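Local coordinates for protein transcription elongation factor SPT6 (Candida glabrata, PDB 3PJP) that binds the phosphorylated C-terminal repeat domain of RNA polymerase II through its tandem SH2 domain and probably acts as a histone H3-H4 chaperone during transcription elongation, at residues S126-F137 with Y148-E156. Numbering follows the deposited sequence.
Sequences SKVNPKKSVYYF and YLIFKLNAE
Lys152 lays the end of its aliphatic chain against Ser126 in the last turn of helix 115-128, its CE lying 3.2 Å from Ser126 OG. With CG anti to the backbone N (chi1 -171°) and the next two torsions also extended, the methylenes span from strand to helix; a bend at the last torsion turns NZ to the carbonyl of Ser157, in the turn after its own strand. A lysine suits this end of the strand: its methylenes pack against Ser126, with CE, next to the ammonium and so probably polarised, against the hydroxyl oxygen, while the small serine lets the chain come close.

Strands 134-139 and 146-152 form an antiparallel hairpin in the C-terminal SH2 fold, whose central sheet is flanked by helices 115-128 and 181-191. Val134 pairs with Lys152 and Tyr136 with Ile150 through two backbone hydrogen bonds each; the straightest runs from Ile150 N to Tyr136 O, 3.0 Å. Branched, apolar Val134 and Ile150 suit a face pressed on Ile122 of helix 115-128, where the Tyr136 ring also meets Phe121. On the other face, Leu149 CD1 lies between two rings, 3.9 Å from Phe137 CE1 and equally near Tyr135 CD1, while CD2 touches only that of Phe137. Tyr135 and Phe151 meet CB to CB at 3.5 Å in a non-hydrogen-bonded pair, and their rings diverge to reach Phe188 of helix 181-191.

Past the last strand pair the chains stay close, but regular bonding gives way to waters, one donating to Lys131 O and Leu153 O. The type I turn from Asn129 to Lys132 presents Pro130 O to Ala155 N (2.8 Å), and of the proline ring only CB meets the Ala155 methyl, at 3.6 Å. The chemistry thus grades from a hydrophobic, directly bonded hairpin to a turn end where one amide-carbonyl bond remains and waters supply the protons that facing acceptors lack.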
ATOM      1  N   SER A 126     -27.013  -6.407   2.472  1.00 31.36           N
ATOM      2  CA  SER A 126     -27.606  -7.295   1.479  1.00 37.50           C
ATOM      3  C   SER A 126     -28.978  -7.782   1.939  1.00 41.47           C
ATOM      4  O   SER A 126     -29.881  -7.972   1.128  1.00 40.06           O
ATOM      5  CB  SER A 126     -26.689  -8.485   1.207  1.00 33.11           C
ATOM      6  OG  SER A 126     -27.229  -9.319   0.200  1.00 31.96           O
ATOM      7  N   LYS A 127     -29.123  -7.983   3.246  1.00 46.21           N
ATOM      8  CA  LYS A 127     -30.391  -8.412   3.825  1.00 52.03           C
ATOM      9  C   LYS A 127     -31.495  -7.429   3.451  1.00 53.52           C
ATOM     10  O   LYS A 127     -32.570  -7.821   2.992  1.00 53.23           O
ATOM     11  CB  LYS A 127     -30.273  -8.491   5.350  1.00 56.04           C
ATOM     12  CG  LYS A 127     -31.019  -9.650   5.987  1.00 63.35           C
ATOM     13  CD  LYS A 127     -30.176 -10.916   5.970  1.00 66.02           C
ATOM     14  CE  LYS A 127     -28.896 -10.734   6.772  1.00 65.83           C
ATOM     15  NZ  LYS A 127     -28.038 -11.948   6.733  1.00 65.62           N
ATOM     16  N   VAL A 128     -31.211  -6.147   3.649  1.00 52.60           N
ATOM     17  CA  VAL A 128     -32.169  -5.077   3.394  1.00 52.26           C
ATOM     18  C   VAL A 128     -32.350  -4.815   1.904  1.00 48.57           C
ATOM     19  O   VAL A 128     -33.462  -4.561   1.443  1.00 51.90           O
ATOM     20  CB  VAL A 128     -31.725  -3.769   4.076  1.00 55.26           C
ATOM     21  CG1 VAL A 128     -32.672  -2.631   3.725  1.00 58.67           C
ATOM     22  CG2 VAL A 128     -31.632  -3.962   5.584  1.00 56.33           C
ATOM     23  N   ASN A 129     -31.254  -4.874   1.154  1.00 37.81           N
ATOM     24  CA  ASN A 129     -31.292  -4.624  -0.283  1.00 34.99           C
ATOM     25  C   ASN A 129     -30.834  -5.831  -1.095  1.00 37.66           C
ATOM     26  O   ASN A 129     -29.752  -5.815  -1.684  1.00 38.26           O
ATOM     27  CB  ASN A 129     -30.436  -3.405  -0.633  1.00 41.49           C
ATOM     28  CG  ASN A 129     -30.890  -2.154   0.089  1.00 45.17           C
ATOM     29  OD1 ASN A 129     -30.434  -1.862   1.194  1.00 50.96           O
ATOM     30  ND2 ASN A 129     -31.798  -1.412  -0.529  1.00 45.54           N
ATOM     31  N   PRO A 130     -31.673  -6.876  -1.144  1.00 33.07           N
ATOM     32  CA  PRO A 130     -31.336  -8.180  -1.722  1.00 33.28           C
ATOM     33  C   PRO A 130     -31.056  -8.128  -3.216  1.00 30.03           C
ATOM     34  O   PRO A 130     -30.450  -9.056  -3.745  1.00 33.56           O
ATOM     35  CB  PRO A 130     -32.598  -9.020  -1.468  1.00 34.97           C
ATOM     36  CG  PRO A 130     -33.358  -8.284  -0.418  1.00 39.67           C
ATOM     37  CD  PRO A 130     -33.058  -6.842  -0.647  1.00 40.48           C
ATOM     38  N   LYS A 131     -31.488  -7.070  -3.889  1.00 36.01           N
ATOM     39  CA  LYS A 131     -31.269  -6.971  -5.326  1.00 39.57           C
ATOM     40  C   LYS A 131     -30.104  -6.068  -5.706  1.00 32.36           C
ATOM     41  O   LYS A 131     -29.718  -6.020  -6.871  1.00 35.48           O
ATOM     42  CB  LYS A 131     -32.542  -6.515  -6.042  1.00 49.72           C
ATOM     43  CG  LYS A 131     -33.361  -7.663  -6.614  1.00 62.01           C
ATOM     44  CD  LYS A 131     -34.784  -7.656  -6.086  1.00 70.90           C
ATOM     45  CE  LYS A 131     -35.778  -7.224  -7.155  1.00 73.76           C
ATOM     46  NZ  LYS A 131     -37.172  -7.206  -6.630  1.00 75.89           N
ATOM     47  N   LYS A 132     -29.538  -5.365  -4.725  1.00 33.49           N
ATOM     48  CA  LYS A 132     -28.482  -4.392  -4.993  1.00 37.60           C
ATOM     49  C   LYS A 132     -27.095  -4.945  -4.687  1.00 31.51           C
ATOM     50  O   LYS A 132     -26.861  -5.510  -3.621  1.00 34.71           O
ATOM     51  CB  LYS A 132     -28.707  -3.111  -4.183  1.00 45.18           C
ATOM     52  CG  LYS A 132     -29.913  -2.296  -4.614  1.00 53.32           C
ATOM     53  CD  LYS A 132     -29.653  -1.556  -5.917  1.00 54.78           C
ATOM     54  CE  LYS A 132     -29.435  -0.072  -5.674  1.00 53.54           C
ATOM     55  NZ  LYS A 132     -28.280   0.187  -4.768  1.00 53.06           N
ATOM     56  N   SER A 133     -26.176  -4.776  -5.625  1.00 30.20           N
ATOM     57  CA  SER A 133     -24.789  -5.128  -5.376  1.00 27.10           C
ATOM     58  C   SER A 133     -24.190  -4.101  -4.420  1.00 27.25           C
ATOM     59  O   SER A 133     -24.639  -2.959  -4.360  1.00 26.70           O
ATOM     60  CB  SER A 133     -24.005  -5.161  -6.686  1.00 29.22           C
ATOM     61  OG  SER A 133     -23.999  -3.884  -7.304  1.00 27.70           O
ATOM     62  N   VAL A 134     -23.181  -4.509  -3.664  1.00 21.32           N
ATOM     63  CA  VAL A 134     -22.485  -3.576  -2.794  1.00 21.11           C
ATOM     64  C   VAL A 134     -21.021  -3.963  -2.744  1.00 19.65           C
ATOM     65  O   VAL A 134     -20.673  -5.130  -2.930  1.00 19.20           O
ATOM     66  CB  VAL A 134     -23.090  -3.540  -1.375  1.00 24.72           C
ATOM     67  CG1 VAL A 134     -22.824  -4.849  -0.644  1.00 23.39           C
ATOM     68  CG2 VAL A 134     -22.544  -2.363  -0.584  1.00 28.27           C
ATOM     69  N   TYR A 135     -20.161  -2.974  -2.523  1.00 19.97           N
ATOM     70  CA  TYR A 135     -18.746  -3.242  -2.304  1.00 24.41           C
ATOM     71  C   TYR A 135     -18.086  -2.137  -1.489  1.00 19.29           C
ATOM     72  O   TYR A 135     -18.446  -0.963  -1.604  1.00 21.67           O
ATOM     73  CB  TYR A 135     -18.001  -3.469  -3.629  1.00 24.81           C
ATOM     74  CG  TYR A 135     -17.831  -2.251  -4.523  1.00 22.28           C
ATOM     75  CD1 TYR A 135     -16.649  -1.524  -4.520  1.00 23.71           C
ATOM     76  CD2 TYR A 135     -18.834  -1.864  -5.405  1.00 21.19           C
ATOM     77  CE1 TYR A 135     -16.478  -0.425  -5.351  1.00 27.81           C
ATOM     78  CE2 TYR A 135     -18.671  -0.764  -6.243  1.00 27.87           C
ATOM     79  CZ  TYR A 135     -17.490  -0.054  -6.207  1.00 29.60           C
ATOM     80  OH  TYR A 135     -17.317   1.032  -7.030  1.00 30.01           O
ATOM     81  N   TYR A 136     -17.124  -2.533  -0.661  1.00 18.77           N
ATOM     82  CA  TYR A 136     -16.357  -1.605   0.158  1.00 19.30           C
ATOM     83  C   TYR A 136     -14.881  -1.964   0.137  1.00 19.53           C
ATOM     84  O   TYR A 136     -14.526  -3.119  -0.088  1.00 17.63           O
ATOM     85  CB  TYR A 136     -16.867  -1.630   1.595  1.00 19.15           C
ATOM     86  CG  TYR A 136     -18.270  -1.103   1.725  1.00 22.91           C
ATOM     87  CD1 TYR A 136     -18.569   0.208   1.381  1.00 26.30           C
ATOM     88  CD2 TYR A 136     -19.298  -1.916   2.186  1.00 30.00           C
ATOM     89  CE1 TYR A 136     -19.861   0.699   1.493  1.00 31.82           C
ATOM     90  CE2 TYR A 136     -20.587  -1.436   2.306  1.00 32.12           C
ATOM     91  CZ  TYR A 136     -20.864  -0.129   1.955  1.00 31.98           C
ATOM     92  OH  TYR A 136     -22.148   0.351   2.071  1.00 38.95           O
ATOM     93  N   PHE A 137     -14.029  -0.962   0.358  1.00 18.78           N
ATOM     94  CA  PHE A 137     -12.609  -1.169   0.609  1.00 16.50           C
ATOM     95  C   PHE A 137     -12.373  -0.965   2.093  1.00 16.58           C
ATOM     96  O   PHE A 137     -13.040  -0.139   2.724  1.00 17.20           O
ATOM     97  CB  PHE A 137     -11.764  -0.150  -0.172  1.00 17.72           C
ATOM     98  CG  PHE A 137     -11.964  -0.196  -1.655  1.00 16.04           C
ATOM     99  CD1 PHE A 137     -11.302  -1.134  -2.431  1.00 18.53           C
ATOM    100  CD2 PHE A 137     -12.808   0.707  -2.278  1.00 21.34           C
ATOM    101  CE1 PHE A 137     -11.481  -1.173  -3.800  1.00 21.19           C
ATOM    102  CE2 PHE A 137     -12.993   0.670  -3.652  1.00 20.73           C
ATOM    103  CZ  PHE A 137     -12.330  -0.262  -4.411  1.00 18.25           C
ATOM    104  N   TYR A 148      -8.557  -4.732   1.662  1.00 13.55           N
ATOM    105  CA  TYR A 148      -9.567  -5.687   1.226  1.00 15.31           C
ATOM    106  C   TYR A 148     -10.547  -5.007   0.282  1.00 16.60           C
ATOM    107  O   TYR A 148     -10.827  -3.815   0.415  1.00 18.49           O
ATOM    108  CB  TYR A 148     -10.350  -6.259   2.404  1.00 15.66           C
ATOM    109  CG  TYR A 148      -9.517  -6.935   3.446  1.00 16.94           C
ATOM    110  CD1 TYR A 148      -8.850  -8.123   3.175  1.00 17.13           C
ATOM    111  CD2 TYR A 148      -9.409  -6.391   4.717  1.00 17.52           C
ATOM    112  CE1 TYR A 148      -8.091  -8.749   4.153  1.00 20.25           C
ATOM    113  CE2 TYR A 148      -8.654  -6.999   5.695  1.00 21.32           C
ATOM    114  CZ  TYR A 148      -7.998  -8.177   5.416  1.00 22.81           C
ATOM    115  OH  TYR A 148      -7.254  -8.773   6.418  1.00 22.12           O
ATOM    116  N   LEU A 149     -11.040  -5.771  -0.685  1.00 13.29           N
ATOM    117  CA  LEU A 149     -12.159  -5.373  -1.521  1.00 14.72           C
ATOM    118  C   LEU A 149     -13.225  -6.433  -1.287  1.00 14.80           C
ATOM    119  O   LEU A 149     -13.088  -7.562  -1.741  1.00 16.48           O
ATOM    120  CB  LEU A 149     -11.738  -5.348  -2.988  1.00 17.23           C
ATOM    121  CG  LEU A 149     -12.781  -5.260  -4.109  1.00 19.69           C
ATOM    122  CD1 LEU A 149     -13.900  -4.268  -3.816  1.00 22.97           C
ATOM    123  CD2 LEU A 149     -12.080  -4.889  -5.404  1.00 23.06           C
ATOM    124  N   ILE A 150     -14.262  -6.065  -0.545  1.00 12.94           N
ATOM    125  CA  ILE A 150     -15.272  -7.021  -0.085  1.00 12.08           C
ATOM    126  C   ILE A 150     -16.587  -6.654  -0.764  1.00 15.22           C
ATOM    127  O   ILE A 150     -16.991  -5.488  -0.755  1.00 16.85           O
ATOM    128  CB  ILE A 150     -15.430  -6.965   1.438  1.00 14.11           C
ATOM    129  CG1 ILE A 150     -14.051  -6.998   2.113  1.00 20.37           C
ATOM    130  CG2 ILE A 150     -16.328  -8.107   1.938  1.00 14.99           C
ATOM    131  CD1 ILE A 150     -14.091  -6.934   3.622  1.00 23.42           C
ATOM    132  N   PHE A 151     -17.235  -7.643  -1.371  1.00 13.85           N
ATOM    133  CA  PHE A 151     -18.387  -7.383  -2.240  1.00 16.18           C
ATOM    134  C   PHE A 151     -19.384  -8.536  -2.288  1.00 17.31           C
ATOM    135  O   PHE A 151     -19.056  -9.682  -1.993  1.00 16.94           O
ATOM    136  CB  PHE A 151     -17.934  -7.014  -3.668  1.00 17.87           C
ATOM    137  CG  PHE A 151     -17.161  -8.100  -4.376  1.00 16.68           C
ATOM    138  CD1 PHE A 151     -17.791  -8.939  -5.273  1.00 20.39           C
ATOM    139  CD2 PHE A 151     -15.803  -8.266  -4.163  1.00 21.38           C
ATOM    140  CE1 PHE A 151     -17.088  -9.934  -5.938  1.00 18.24           C
ATOM    141  CE2 PHE A 151     -15.088  -9.262  -4.837  1.00 18.96           C
ATOM    142  CZ  PHE A 151     -15.745 -10.096  -5.729  1.00 18.05           C
ATOM    143  N   LYS A 152     -20.607  -8.204  -2.681  1.00 18.23           N
ATOM    144  CA  LYS A 152     -21.676  -9.180  -2.808  1.00 20.14           C
ATOM    145  C   LYS A 152     -22.636  -8.653  -3.865  1.00 22.04           C
ATOM    146  O   LYS A 152     -23.097  -7.509  -3.783  1.00 23.20           O
ATOM    147  CB  LYS A 152     -22.374  -9.337  -1.457  1.00 17.99           C
ATOM    148  CG  LYS A 152     -23.371 -10.468  -1.362  1.00 23.73           C
ATOM    149  CD  LYS A 152     -23.946 -10.531   0.054  1.00 22.92           C
ATOM    150  CE  LYS A 152     -24.996 -11.629   0.202  1.00 28.01           C
ATOM    151  NZ  LYS A 152     -24.341 -12.945   0.355  1.00 29.51           N
ATOM    152  N   LEU A 153     -22.914  -9.483  -4.868  1.00 18.90           N
ATOM    153  CA  LEU A 153     -23.699  -9.090  -6.032  1.00 25.97           C
ATOM    154  C   LEU A 153     -25.193  -8.934  -5.729  1.00 24.64           C
ATOM    155  O   LEU A 153     -25.844  -8.007  -6.212  1.00 25.63           O
ATOM    156  CB  LEU A 153     -23.512 -10.125  -7.145  1.00 25.66           C
ATOM    157  CG  LEU A 153     -24.304  -9.868  -8.427  1.00 31.76           C
ATOM    158  CD1 LEU A 153     -23.677  -8.743  -9.244  1.00 33.92           C
ATOM    159  CD2 LEU A 153     -24.415 -11.141  -9.254  1.00 34.13           C
ATOM    160  N   ASN A 154     -25.724  -9.859  -4.939  1.00 22.34           N
ATOM    161  CA  ASN A 154     -27.121  -9.836  -4.525  1.00 27.71           C
ATOM    162  C   ASN A 154     -27.337 -10.913  -3.476  1.00 24.81           C
ATOM    163  O   ASN A 154     -26.410 -11.645  -3.132  1.00 24.28           O
ATOM    164  CB  ASN A 154     -28.044 -10.066  -5.723  1.00 31.09           C
ATOM    165  CG  ASN A 154     -27.718 -11.346  -6.465  1.00 28.92           C
ATOM    166  OD1 ASN A 154     -27.514 -12.397  -5.854  1.00 24.56           O
ATOM    167  ND2 ASN A 154     -27.636 -11.259  -7.786  1.00 31.83           N
ATOM    168  N   ALA A 155     -28.565 -11.022  -2.979  1.00 26.82           N
ATOM    169  CA  ALA A 155     -28.858 -11.946  -1.890  1.00 27.66           C
ATOM    170  C   ALA A 155     -28.620 -13.416  -2.258  1.00 31.49           C
ATOM    171  O   ALA A 155     -28.368 -14.246  -1.388  1.00 28.66           O
ATOM    172  CB  ALA A 155     -30.289 -11.747  -1.405  1.00 31.25           C
ATOM    173  N   GLU A 156     -28.698 -13.735  -3.546  1.00 35.24           N
ATOM    174  CA  GLU A 156     -28.554 -15.117  -3.991  1.00 34.68           C
ATOM    175  C   GLU A 156     -27.108 -15.491  -4.305  1.00 34.65           C
ATOM    176  O   GLU A 156     -26.821 -16.623  -4.689  1.00 34.33           O
ATOM    177  CB  GLU A 156     -29.436 -15.386  -5.214  1.00 39.91           C
ATOM    178  CG  GLU A 156     -30.923 -15.208  -4.954  1.00 45.23           C
ATOM    179  CD  GLU A 156     -31.328 -13.750  -4.848  1.00 49.59           C
ATOM    180  OE1 GLU A 156     -30.856 -12.937  -5.673  1.00 47.65           O
ATOM    181  OE2 GLU A 156     -32.115 -13.416  -3.935  1.00 51.39           O
TER
HETATM  182  O   HOH W   1     -31.884 -10.426  -6.009  1.00 52.73           O
HETATM  183  O   HOH W   2     -27.351  -6.839  -8.064  1.00 37.95           O
HETATM  184  O   HOH W   3     -25.104  -7.010  -1.805  1.00 35.90           O